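Local structure of Bse634I restriction endonuclease (Geobacillus stearothermophilus, 1KNV) at residues L5-E13 with Y53-L63; L209-K217 with P267-F275. The protein is a restriction endonuclease that probably cuts double-stranded DNA at a specific sequence with the help of divalent metal ions. All blocks are in the same frame, centred on the assembly; numbering follows the deposited sequence.

Contact 1. Residues L5-E13 with Y53-L63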
loop_
_atom_site.group_PDB
_atom_site.type_symbol
_atom_site.label_atom_id
_atom_site.label_comp_id
_atom_site.label_asym_id
_atom_site.label_seq_id
_atom_site.Cartn_x
_atom_site.Cartn_y
_atom_site.Cartn_z
ATOM N N LEU B 5 6.102 -51.622 -39.512
ATOM C CA LEU B 5 5.943 -51.269 -38.118
ATOM C C LEU B 5 6.969 -51.986 -37.252
ATOM O O LEU B 5 7.533 -51.340 -36.364
ATOM C CB LEU B 5 4.564 -51.684 -37.701
ATOM C CG LEU B 5 3.399 -51.181 -38.513
ATOM C CD1 LEU B 5 2.132 -51.930 -38.155
ATOM C CD2 LEU B 5 3.296 -49.721 -38.235
ATOM N N THR B 6 7.204 -53.294 -37.447
ATOM C CA THR B 6 8.216 -54.006 -36.666
ATOM C C THR B 6 9.466 -53.178 -36.860
ATOM O O THR B 6 10.506 -53.425 -36.245
ATOM C CB THR B 6 8.503 -55.416 -37.210
ATOM O OG1 THR B 6 9.113 -55.318 -38.503
ATOM C CG2 THR B 6 7.233 -56.214 -37.271
ATOM N N ASN B 7 9.327 -52.180 -37.718
ATOM C CA ASN B 7 10.374 -51.239 -38.066
ATOM C C ASN B 7 10.208 -49.829 -37.469
ATOM O O ASN B 7 10.978 -48.920 -37.794
ATOM C CB ASN B 7 10.421 -51.095 -39.568
ATOM C CG ASN B 7 11.795 -50.848 -40.064
ATOM O OD1 ASN B 7 12.655 -51.722 -40.036
ATOM N ND2 ASN B 7 12.034 -49.635 -40.536
ATOM N N SER B 8 9.205 -49.609 -36.628
ATOM C CA SER B 8 9.033 -48.278 -36.049
ATOM C C SER B 8 10.061 -48.061 -34.950
ATOM O O SER B 8 10.592 -49.017 -34.379
ATOM C CB SER B 8 7.624 -48.083 -35.472
ATOM O OG SER B 8 7.529 -46.802 -34.871
ATOM N N ASN B 9 10.359 -46.794 -34.688
ATOM C CA ASN B 9 11.315 -46.412 -33.654
ATOM C C ASN B 9 10.601 -45.668 -32.532
ATOM O O ASN B 9 11.234 -45.035 -31.686
ATOM C CB ASN B 9 12.406 -45.523 -34.254
ATOM C CG ASN B 9 13.385 -46.302 -35.096
ATOM O OD1 ASN B 9 13.988 -45.768 -36.023
ATOM N ND2 ASN B 9 13.558 -47.578 -34.769
ATOM N N CYS B 10 9.274 -45.753 -32.533
ATOM C CA CYS B 10 8.463 -45.081 -31.529
ATOM C C CYS B 10 8.424 -45.882 -30.236
ATOM O O CYS B 10 7.634 -45.592 -29.339
ATOM C CB CYS B 10 7.047 -44.865 -32.054
ATOM S SG CYS B 10 6.144 -46.376 -32.330
ATOM N N VAL B 11 9.276 -46.901 -30.168
ATOM C CA VAL B 11 9.414 -47.764 -28.995
ATOM C C VAL B 11 10.848 -48.285 -29.024
ATOM O O VAL B 11 11.422 -48.478 -30.096
ATOM C CB VAL B 11 8.425 -48.966 -29.007
ATOM C CG1 VAL B 11 6.995 -48.469 -28.899
ATOM C CG2 VAL B 11 8.608 -49.794 -30.268
ATOM N N GLU B 12 11.431 -48.498 -27.852
ATOM C CA GLU B 12 12.807 -48.965 -27.766
ATOM C C GLU B 12 12.983 -49.961 -26.627
ATOM O O GLU B 12 12.332 -49.843 -25.587
ATOM C CB GLU B 12 13.730 -47.756 -27.578
ATOM C CG GLU B 12 15.106 -48.042 -27.020
ATOM C CD GLU B 12 15.954 -46.785 -26.941
ATOM O OE1 GLU B 12 15.408 -45.720 -26.587
ATOM O OE2 GLU B 12 17.169 -46.861 -27.224
ATOM N N GLU B 13 13.834 -50.963 -26.839
ATOM C CA GLU B 13 14.090 -51.956 -25.799
ATOM C C GLU B 13 15.407 -51.603 -25.147
ATOM O O GLU B 13 16.340 -51.130 -25.789
ATOM C CB GLU B 13 14.251 -53.381 -26.331
ATOM C CG GLU B 13 13.703 -53.692 -27.701
ATOM C CD GLU B 13 14.080 -55.110 -28.124
ATOM O OE1 GLU B 13 14.957 -55.716 -27.456
ATOM O OE2 GLU B 13 13.514 -55.614 -29.120
ATOM N N TYR B 53 -0.996 -45.759 -32.720
ATOM C CA TYR B 53 0.136 -46.049 -33.577
ATOM C C TYR B 53 1.207 -46.778 -32.788
ATOM O O TYR B 53 1.713 -47.809 -33.217
ATOM C CB TYR B 53 0.742 -44.778 -34.128
ATOM C CG TYR B 53 2.011 -45.040 -34.898
ATOM C CD1 TYR B 53 1.981 -45.684 -36.135
ATOM C CD2 TYR B 53 3.241 -44.620 -34.406
ATOM C CE1 TYR B 53 3.150 -45.895 -36.863
ATOM C CE2 TYR B 53 4.415 -44.825 -35.124
ATOM C CZ TYR B 53 4.362 -45.457 -36.352
ATOM O OH TYR B 53 5.518 -45.625 -37.076
ATOM N N VAL B 54 1.570 -46.225 -31.638
ATOM C CA VAL B 54 2.584 -46.854 -30.802
ATOM C C VAL B 54 2.082 -48.228 -30.352
ATOM O O VAL B 54 2.857 -49.178 -30.236
ATOM C CB VAL B 54 2.917 -45.976 -29.567
ATOM C CG1 VAL B 54 3.830 -46.729 -28.607
ATOM C CG2 VAL B 54 3.593 -44.686 -30.024
ATOM N N LYS B 55 0.781 -48.330 -30.106
ATOM C CA LYS B 55 0.207 -49.600 -29.688
ATOM C C LYS B 55 0.276 -50.643 -30.811
ATOM O O LYS B 55 0.467 -51.830 -30.547
ATOM C CB LYS B 55 -1.236 -49.402 -29.218
ATOM C CG LYS B 55 -1.341 -48.680 -27.880
ATOM C CD LYS B 55 -2.784 -48.583 -27.410
ATOM C CE LYS B 55 -2.876 -48.040 -25.994
ATOM N NZ LYS B 55 -4.284 -47.968 -25.514
ATOM N N ASP B 56 0.125 -50.207 -32.059
ATOM C CA ASP B 56 0.212 -51.132 -33.176
ATOM C C ASP B 56 1.655 -51.579 -33.330
ATOM O O ASP B 56 1.918 -52.752 -33.591
ATOM C CB ASP B 56 -0.264 -50.489 -34.479
ATOM C CG ASP B 56 -1.757 -50.259 -34.502
ATOM O OD1 ASP B 56 -2.474 -50.931 -33.728
ATOM O OD2 ASP B 56 -2.215 -49.419 -35.302
ATOM N N VAL B 57 2.592 -50.651 -33.165
ATOM C CA VAL B 57 4.011 -50.977 -33.286
ATOM C C VAL B 57 4.465 -51.959 -32.200
ATOM O O VAL B 57 5.293 -52.835 -32.444
ATOM C CB VAL B 57 4.870 -49.703 -33.215
ATOM C CG1 VAL B 57 6.349 -50.064 -33.123
ATOM C CG2 VAL B 57 4.601 -48.843 -34.446
ATOM N N VAL B 58 3.931 -51.807 -30.996
ATOM C CA VAL B 58 4.285 -52.709 -29.909
ATOM C C VAL B 58 3.838 -54.121 -30.278
ATOM O O VAL B 58 4.580 -55.088 -30.103
ATOM C CB VAL B 58 3.585 -52.314 -28.590
ATOM C CG1 VAL B 58 3.880 -53.346 -27.520
ATOM C CG2 VAL B 58 4.052 -50.945 -28.136
ATOM N N LYS B 59 2.616 -54.224 -30.799
ATOM C CA LYS B 59 2.041 -55.505 -31.179
ATOM C C LYS B 59 2.790 -56.160 -32.323
ATOM O O LYS B 59 3.051 -57.357 -32.279
ATOM C CB LYS B 59 0.563 -55.340 -31.546
ATOM C CG LYS B 59 -0.156 -56.667 -31.739
ATOM C CD LYS B 59 -1.671 -56.518 -31.859
ATOM C CE LYS B 59 -2.319 -57.881 -32.131
ATOM N NZ LYS B 59 -3.821 -57.858 -32.223
ATOM N N ALA B 60 3.146 -55.383 -33.342
ATOM C CA ALA B 60 3.870 -55.927 -34.490
ATOM C C ALA B 60 5.270 -56.377 -34.104
ATOM O O ALA B 60 5.893 -57.149 -34.822
ATOM C CB ALA B 60 3.954 -54.894 -35.604
ATOM N N LYS B 61 5.764 -55.888 -32.972
ATOM C CA LYS B 61 7.094 -56.245 -32.499
ATOM C C LYS B 61 7.005 -57.308 -31.407
ATOM O O LYS B 61 8.025 -57.759 -30.881
ATOM C CB LYS B 61 7.808 -55.004 -31.950
ATOM C CG LYS B 61 8.312 -54.004 -32.997
ATOM C CD LYS B 61 8.870 -52.753 -32.309
ATOM C CE LYS B 61 9.589 -51.816 -33.273
ATOM N NZ LYS B 61 10.990 -52.243 -33.568
ATOM N N GLY B 62 5.775 -57.699 -31.073
ATOM C CA GLY B 62 5.542 -58.699 -30.041
ATOM C C GLY B 62 6.208 -58.357 -28.720
ATOM O O GLY B 62 6.714 -59.236 -28.019
ATOM N N LEU B 63 6.191 -57.074 -28.372
ATOM C CA LEU B 63 6.819 -56.597 -27.144
ATOM C C LEU B 63 5.845 -56.467 -25.989
ATOM O O LEU B 63 4.629 -56.464 -26.186
ATOM C CB LEU B 63 7.473 -55.237 -27.399
ATOM C CG LEU B 63 8.521 -55.207 -28.512
ATOM C CD1 LEU B 63 9.001 -53.783 -28.719
ATOM C CD2 LEU B 63 9.681 -56.125 -28.150
#
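The N-terminal arm, a loop running into the first strand of a two-stranded antiparallel sheet, lies across the last turns of helix 43-60, with Ser8, Cys10 and Val11 seated on Val57. Ser8 CB sits between the two methyls of Val57, 3.3 Å from CG1 and equally far from CG2, tighter than usual carbon contact. Val11 splits its branches: CG1 meets Val54 CG1 at 3.6 Å and also Val58, while CG2 touches Val57 CG1 and Lys61 CD, the side chains running in opposite directions. Cys10 SG makes a sulfur-aromatic contact with Tyr53, 4.6 Å from the ring centroid and 51° off the ring normal, hence oblique. The chain enters through a type I turn, Leu5 to Ser8, where Leu5 CD2 reaches Tyr53 CE1 at 4.1 Å and Leu5 CB rests on Ala60 CB. The helix closes in a Schellman motif: Leu63 N returns to Val58 O and Gly62 N to Lys59 O, with Gly62 at positive phi; Lys61 N also reaches Val58 O, from the other face of its plane. Lys61 runs extended as far as CE and then bends (chi4 -81°), which brings NZ to Thr6 O at 3.0 Å; the donor stands 59° above the carbonyl plane. Helix 26-33 supplies Glu32, whose OE1 bonds Tyr53 OH and Ser8 OG, the latter less surely placed, while Phe71 and Trp78 of helix 68-93 pack on Val54.

Contact 2. Residues L209-K217 with P267-F275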
loop_
_atom_site.group_PDB
_atom_site.type_symbol
_atom_site.label_atom_id
_atom_site.label_comp_id
_atom_site.label_asym_id
_atom_site.label_seq_id
_atom_site.Cartn_x
_atom_site.Cartn_y
_atom_site.Cartn_z
ATOM N N LEU B 209 -4.489 -23.824 -11.117
ATOM C CA LEU B 209 -4.560 -22.620 -11.929
ATOM C C LEU B 209 -4.720 -21.434 -11.007
ATOM O O LEU B 209 -4.010 -20.445 -11.130
ATOM C CB LEU B 209 -5.750 -22.671 -12.880
ATOM C CG LEU B 209 -5.605 -23.673 -14.018
ATOM C CD1 LEU B 209 -6.857 -23.681 -14.865
ATOM C CD2 LEU B 209 -4.395 -23.298 -14.851
ATOM N N VAL B 210 -5.653 -21.546 -10.068
ATOM C CA VAL B 210 -5.922 -20.465 -9.127
ATOM C C VAL B 210 -4.697 -20.056 -8.312
ATOM O O VAL B 210 -4.384 -18.877 -8.201
ATOM C CB VAL B 210 -7.082 -20.844 -8.161
ATOM C CG1 VAL B 210 -7.205 -19.817 -7.075
ATOM C CG2 VAL B 210 -8.400 -20.936 -8.927
ATOM N N HIS B 211 -3.991 -21.028 -7.751
ATOM C CA HIS B 211 -2.832 -20.702 -6.934
ATOM C C HIS B 211 -1.694 -20.134 -7.755
ATOM O O HIS B 211 -1.039 -19.182 -7.344
ATOM C CB HIS B 211 -2.337 -21.929 -6.177
ATOM C CG HIS B 211 -1.194 -21.630 -5.261
ATOM N ND1 HIS B 211 -1.282 -20.701 -4.247
ATOM C CD2 HIS B 211 0.081 -22.092 -5.242
ATOM C CE1 HIS B 211 -0.109 -20.600 -3.646
ATOM N NE2 HIS B 211 0.735 -21.433 -4.230
ATOM N N GLU B 212 -1.456 -20.726 -8.917
ATOM C CA GLU B 212 -0.388 -20.270 -9.790
ATOM C C GLU B 212 -0.645 -18.829 -10.229
ATOM O O GLU B 212 0.277 -18.017 -10.286
ATOM C CB GLU B 212 -0.252 -21.209 -10.994
ATOM C CG GLU B 212 0.727 -20.715 -12.038
ATOM C CD GLU B 212 1.282 -21.823 -12.912
ATOM O OE1 GLU B 212 2.266 -22.472 -12.494
ATOM O OE2 GLU B 212 0.741 -22.053 -14.014
ATOM N N GLY B 213 -1.899 -18.505 -10.519
ATOM C CA GLY B 213 -2.223 -17.145 -10.913
ATOM C C GLY B 213 -1.929 -16.172 -9.783
ATOM O O GLY B 213 -1.435 -15.073 -10.016
ATOM N N ASN B 214 -2.232 -16.563 -8.551
ATOM C CA ASN B 214 -1.970 -15.700 -7.400
ATOM C C ASN B 214 -0.488 -15.503 -7.170
ATOM O O ASN B 214 -0.049 -14.393 -6.882
ATOM C CB ASN B 214 -2.597 -16.283 -6.139
ATOM C CG ASN B 214 -4.013 -15.824 -5.951
ATOM O OD1 ASN B 214 -4.258 -14.636 -5.727
ATOM N ND2 ASN B 214 -4.962 -16.754 -6.051
ATOM N N ILE B 215 0.273 -16.592 -7.300
ATOM C CA ILE B 215 1.727 -16.575 -7.106
ATOM C C ILE B 215 2.444 -15.692 -8.125
ATOM O O ILE B 215 3.260 -14.835 -7.756
ATOM C CB ILE B 215 2.325 -18.009 -7.183
ATOM C CG1 ILE B 215 1.975 -18.783 -5.919
ATOM C CG2 ILE B 215 3.842 -17.949 -7.320
ATOM C CD1 ILE B 215 2.666 -18.227 -4.680
ATOM N N LEU B 216 2.134 -15.896 -9.401
ATOM C CA LEU B 216 2.768 -15.125 -10.454
ATOM C C LEU B 216 2.313 -13.664 -10.509
ATOM O O LEU B 216 3.135 -12.757 -10.646
ATOM C CB LEU B 216 2.538 -15.808 -11.804
ATOM C CG LEU B 216 3.187 -17.192 -11.920
ATOM C CD1 LEU B 216 2.772 -17.838 -13.223
ATOM C CD2 LEU B 216 4.710 -17.058 -11.836
ATOM N N LYS B 217 1.010 -13.426 -10.409
ATOM C CA LYS B 217 0.517 -12.056 -10.449
ATOM C C LYS B 217 1.015 -11.216 -9.270
ATOM O O LYS B 217 1.328 -10.037 -9.433
ATOM C CB LYS B 217 -1.011 -12.026 -10.490
ATOM C CG LYS B 217 -1.595 -12.348 -11.844
ATOM C CD LYS B 217 -3.077 -12.013 -11.853
ATOM C CE LYS B 217 -3.619 -12.058 -13.250
ATOM N NZ LYS B 217 -4.962 -11.436 -13.312
ATOM N N PRO B 267 -9.490 -4.342 -9.148
ATOM C CA PRO B 267 -9.865 -5.721 -8.831
ATOM C C PRO B 267 -9.497 -6.643 -9.976
ATOM O O PRO B 267 -9.693 -6.296 -11.137
ATOM C CB PRO B 267 -11.376 -5.628 -8.636
ATOM C CG PRO B 267 -11.765 -4.571 -9.643
ATOM C CD PRO B 267 -10.677 -3.518 -9.449
ATOM N N GLU B 268 -8.944 -7.808 -9.662
ATOM C CA GLU B 268 -8.616 -8.751 -10.717
ATOM C C GLU B 268 -8.651 -10.192 -10.249
ATOM O O GLU B 268 -8.425 -10.501 -9.073
ATOM C CB GLU B 268 -7.258 -8.429 -11.352
ATOM C CG GLU B 268 -6.061 -8.623 -10.475
ATOM C CD GLU B 268 -4.765 -8.298 -11.200
ATOM O OE1 GLU B 268 -4.449 -8.970 -12.202
ATOM O OE2 GLU B 268 -4.058 -7.367 -10.773
ATOM N N ARG B 269 -8.972 -11.070 -11.184
ATOM C CA ARG B 269 -9.045 -12.486 -10.907
ATOM C C ARG B 269 -7.632 -13.034 -10.836
ATOM O O ARG B 269 -6.698 -12.461 -11.393
ATOM C CB ARG B 269 -9.768 -13.209 -12.044
ATOM C CG ARG B 269 -11.100 -12.644 -12.427
ATOM C CD ARG B 269 -11.626 -13.402 -13.615
ATOM N NE ARG B 269 -12.990 -13.016 -13.951
ATOM C CZ ARG B 269 -13.699 -13.560 -14.943
ATOM N NH1 ARG B 269 -13.164 -14.520 -15.697
ATOM N NH2 ARG B 269 -14.937 -13.138 -15.195
ATOM N N ALA B 270 -7.485 -14.160 -10.156
ATOM C CA ALA B 270 -6.201 -14.814 -10.065
ATOM C C ALA B 270 -5.936 -15.343 -11.469
ATOM O O ALA B 270 -4.801 -15.375 -11.922
ATOM C CB ALA B 270 -6.272 -15.965 -9.069
ATOM N N VAL B 271 -7.002 -15.759 -12.153
ATOM C CA VAL B 271 -6.915 -16.303 -13.506
ATOM C C VAL B 271 -7.802 -15.423 -14.347
ATOM O O VAL B 271 -9.017 -15.441 -14.196
ATOM C CB VAL B 271 -7.441 -17.756 -13.559
ATOM C CG1 VAL B 271 -7.137 -18.388 -14.911
ATOM C CG2 VAL B 271 -6.795 -18.578 -12.463
ATOM N N ASP B 272 -7.194 -14.640 -15.222
ATOM C CA ASP B 272 -7.936 -13.718 -16.066
ATOM C C ASP B 272 -8.994 -14.343 -16.973
ATOM O O ASP B 272 -10.023 -13.729 -17.253
ATOM C CB ASP B 272 -6.946 -12.902 -16.871
ATOM C CG ASP B 272 -6.174 -11.961 -15.996
ATOM O OD1 ASP B 272 -6.780 -10.963 -15.564
ATOM O OD2 ASP B 272 -4.986 -12.225 -15.712
ATOM N N ASP B 273 -8.748 -15.552 -17.452
ATOM C CA ASP B 273 -9.737 -16.210 -18.277
ATOM C C ASP B 273 -9.354 -17.664 -18.431
ATOM O O ASP B 273 -8.204 -18.053 -18.197
ATOM C CB ASP B 273 -9.860 -15.525 -19.639
ATOM C CG ASP B 273 -11.225 -15.753 -20.292
ATOM O OD1 ASP B 273 -11.507 -15.084 -21.305
ATOM O OD2 ASP B 273 -12.019 -16.590 -19.804
ATOM N N ILE B 274 -10.338 -18.472 -18.807
ATOM C CA ILE B 274 -10.134 -19.894 -18.972
ATOM C C ILE B 274 -10.545 -20.266 -20.387
ATOM O O ILE B 274 -11.567 -19.802 -20.893
ATOM C CB ILE B 274 -10.959 -20.678 -17.917
ATOM C CG1 ILE B 274 -10.869 -22.177 -18.181
ATOM C CG2 ILE B 274 -12.394 -20.183 -17.903
ATOM C CD1 ILE B 274 -9.491 -22.734 -17.956
ATOM N N PHE B 275 -9.722 -21.086 -21.027
ATOM C CA PHE B 275 -9.969 -21.507 -22.399
ATOM C C PHE B 275 -10.206 -23.003 -22.477
ATOM O O PHE B 275 -9.821 -23.756 -21.579
ATOM C CB PHE B 275 -8.772 -21.130 -23.278
ATOM C CG PHE B 275 -8.522 -19.645 -23.356
ATOM C CD1 PHE B 275 -9.282 -18.841 -24.204
ATOM C CD2 PHE B 275 -7.539 -19.046 -22.567
ATOM C CE1 PHE B 275 -9.065 -17.465 -24.266
ATOM C CE2 PHE B 275 -7.317 -17.678 -22.620
ATOM C CZ PHE B 275 -8.080 -16.884 -23.471
#
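The Asn214 amide takes Ala270 CB over one face, 3.4 Å from ND2, and the carboxylates of Glu268 and Asp272 both turn an oxygen to Lys217 NZ. Glu268 OE1 receives Lys217 NZ on its anti lone pair at 2.8 Å. Within the helix, Ile215 CG1 lies over one face of the His211 ring, offset toward its rim. Asn214 and Lys217 join helix 203-227 to the loop that enters strand 273-276, an outermost strand, within this chain, of the mixed sheet in this PDDEXK-type fold. Lys217 is buried and its chain is extended beyond CG, which carries NZ across to the loop. There Lys217 NZ also donates to Arg269 O at 2.8 Å, nearly straight in line with the carbonyl (163°). A salt bridge to Asp272 OD2 completes the network, though the exact place of that oxygen is doubtful; it also accepts Tyr236 N of the adjoining strand. A methionine in place of Lys217 would probably leave two buried or partly buried carboxylates without their counter-charge and Arg269 O without this donor. Asn214 OD1 is held by Thr257 N, and Arg269 NE reaches Gln137 O of the second subunit. At Gly213 the backbones come close, and a side-chain carbon there would fall about 2.1 Å from Ala270 O. As it is, Gly213 CA makes a CA-H...O contact with Ala270 O at 3.3 Å.

Contact 1 and contact 2 are separate contacts: their centres are about 42 Å apart, their nearest atoms about 25 Å, and they lie on opposite sides of the chain's centre. In sequence, all of 5-63 precedes 209-275, so neither is nested in the other. Contact 2 is the more central, its centre about 15 Å from that of the chain against about 29 Å, and nearer the metal site: the Leu209 side chain is about 6 Å from that of Asp146 and about 7 Å from that of Leu197, both calcium-binding positions in this protein, though no calcium is bound to this chain in the model. The second subunit reaches contact 2, whereas no other chain touches segments 5-13 and 53-63.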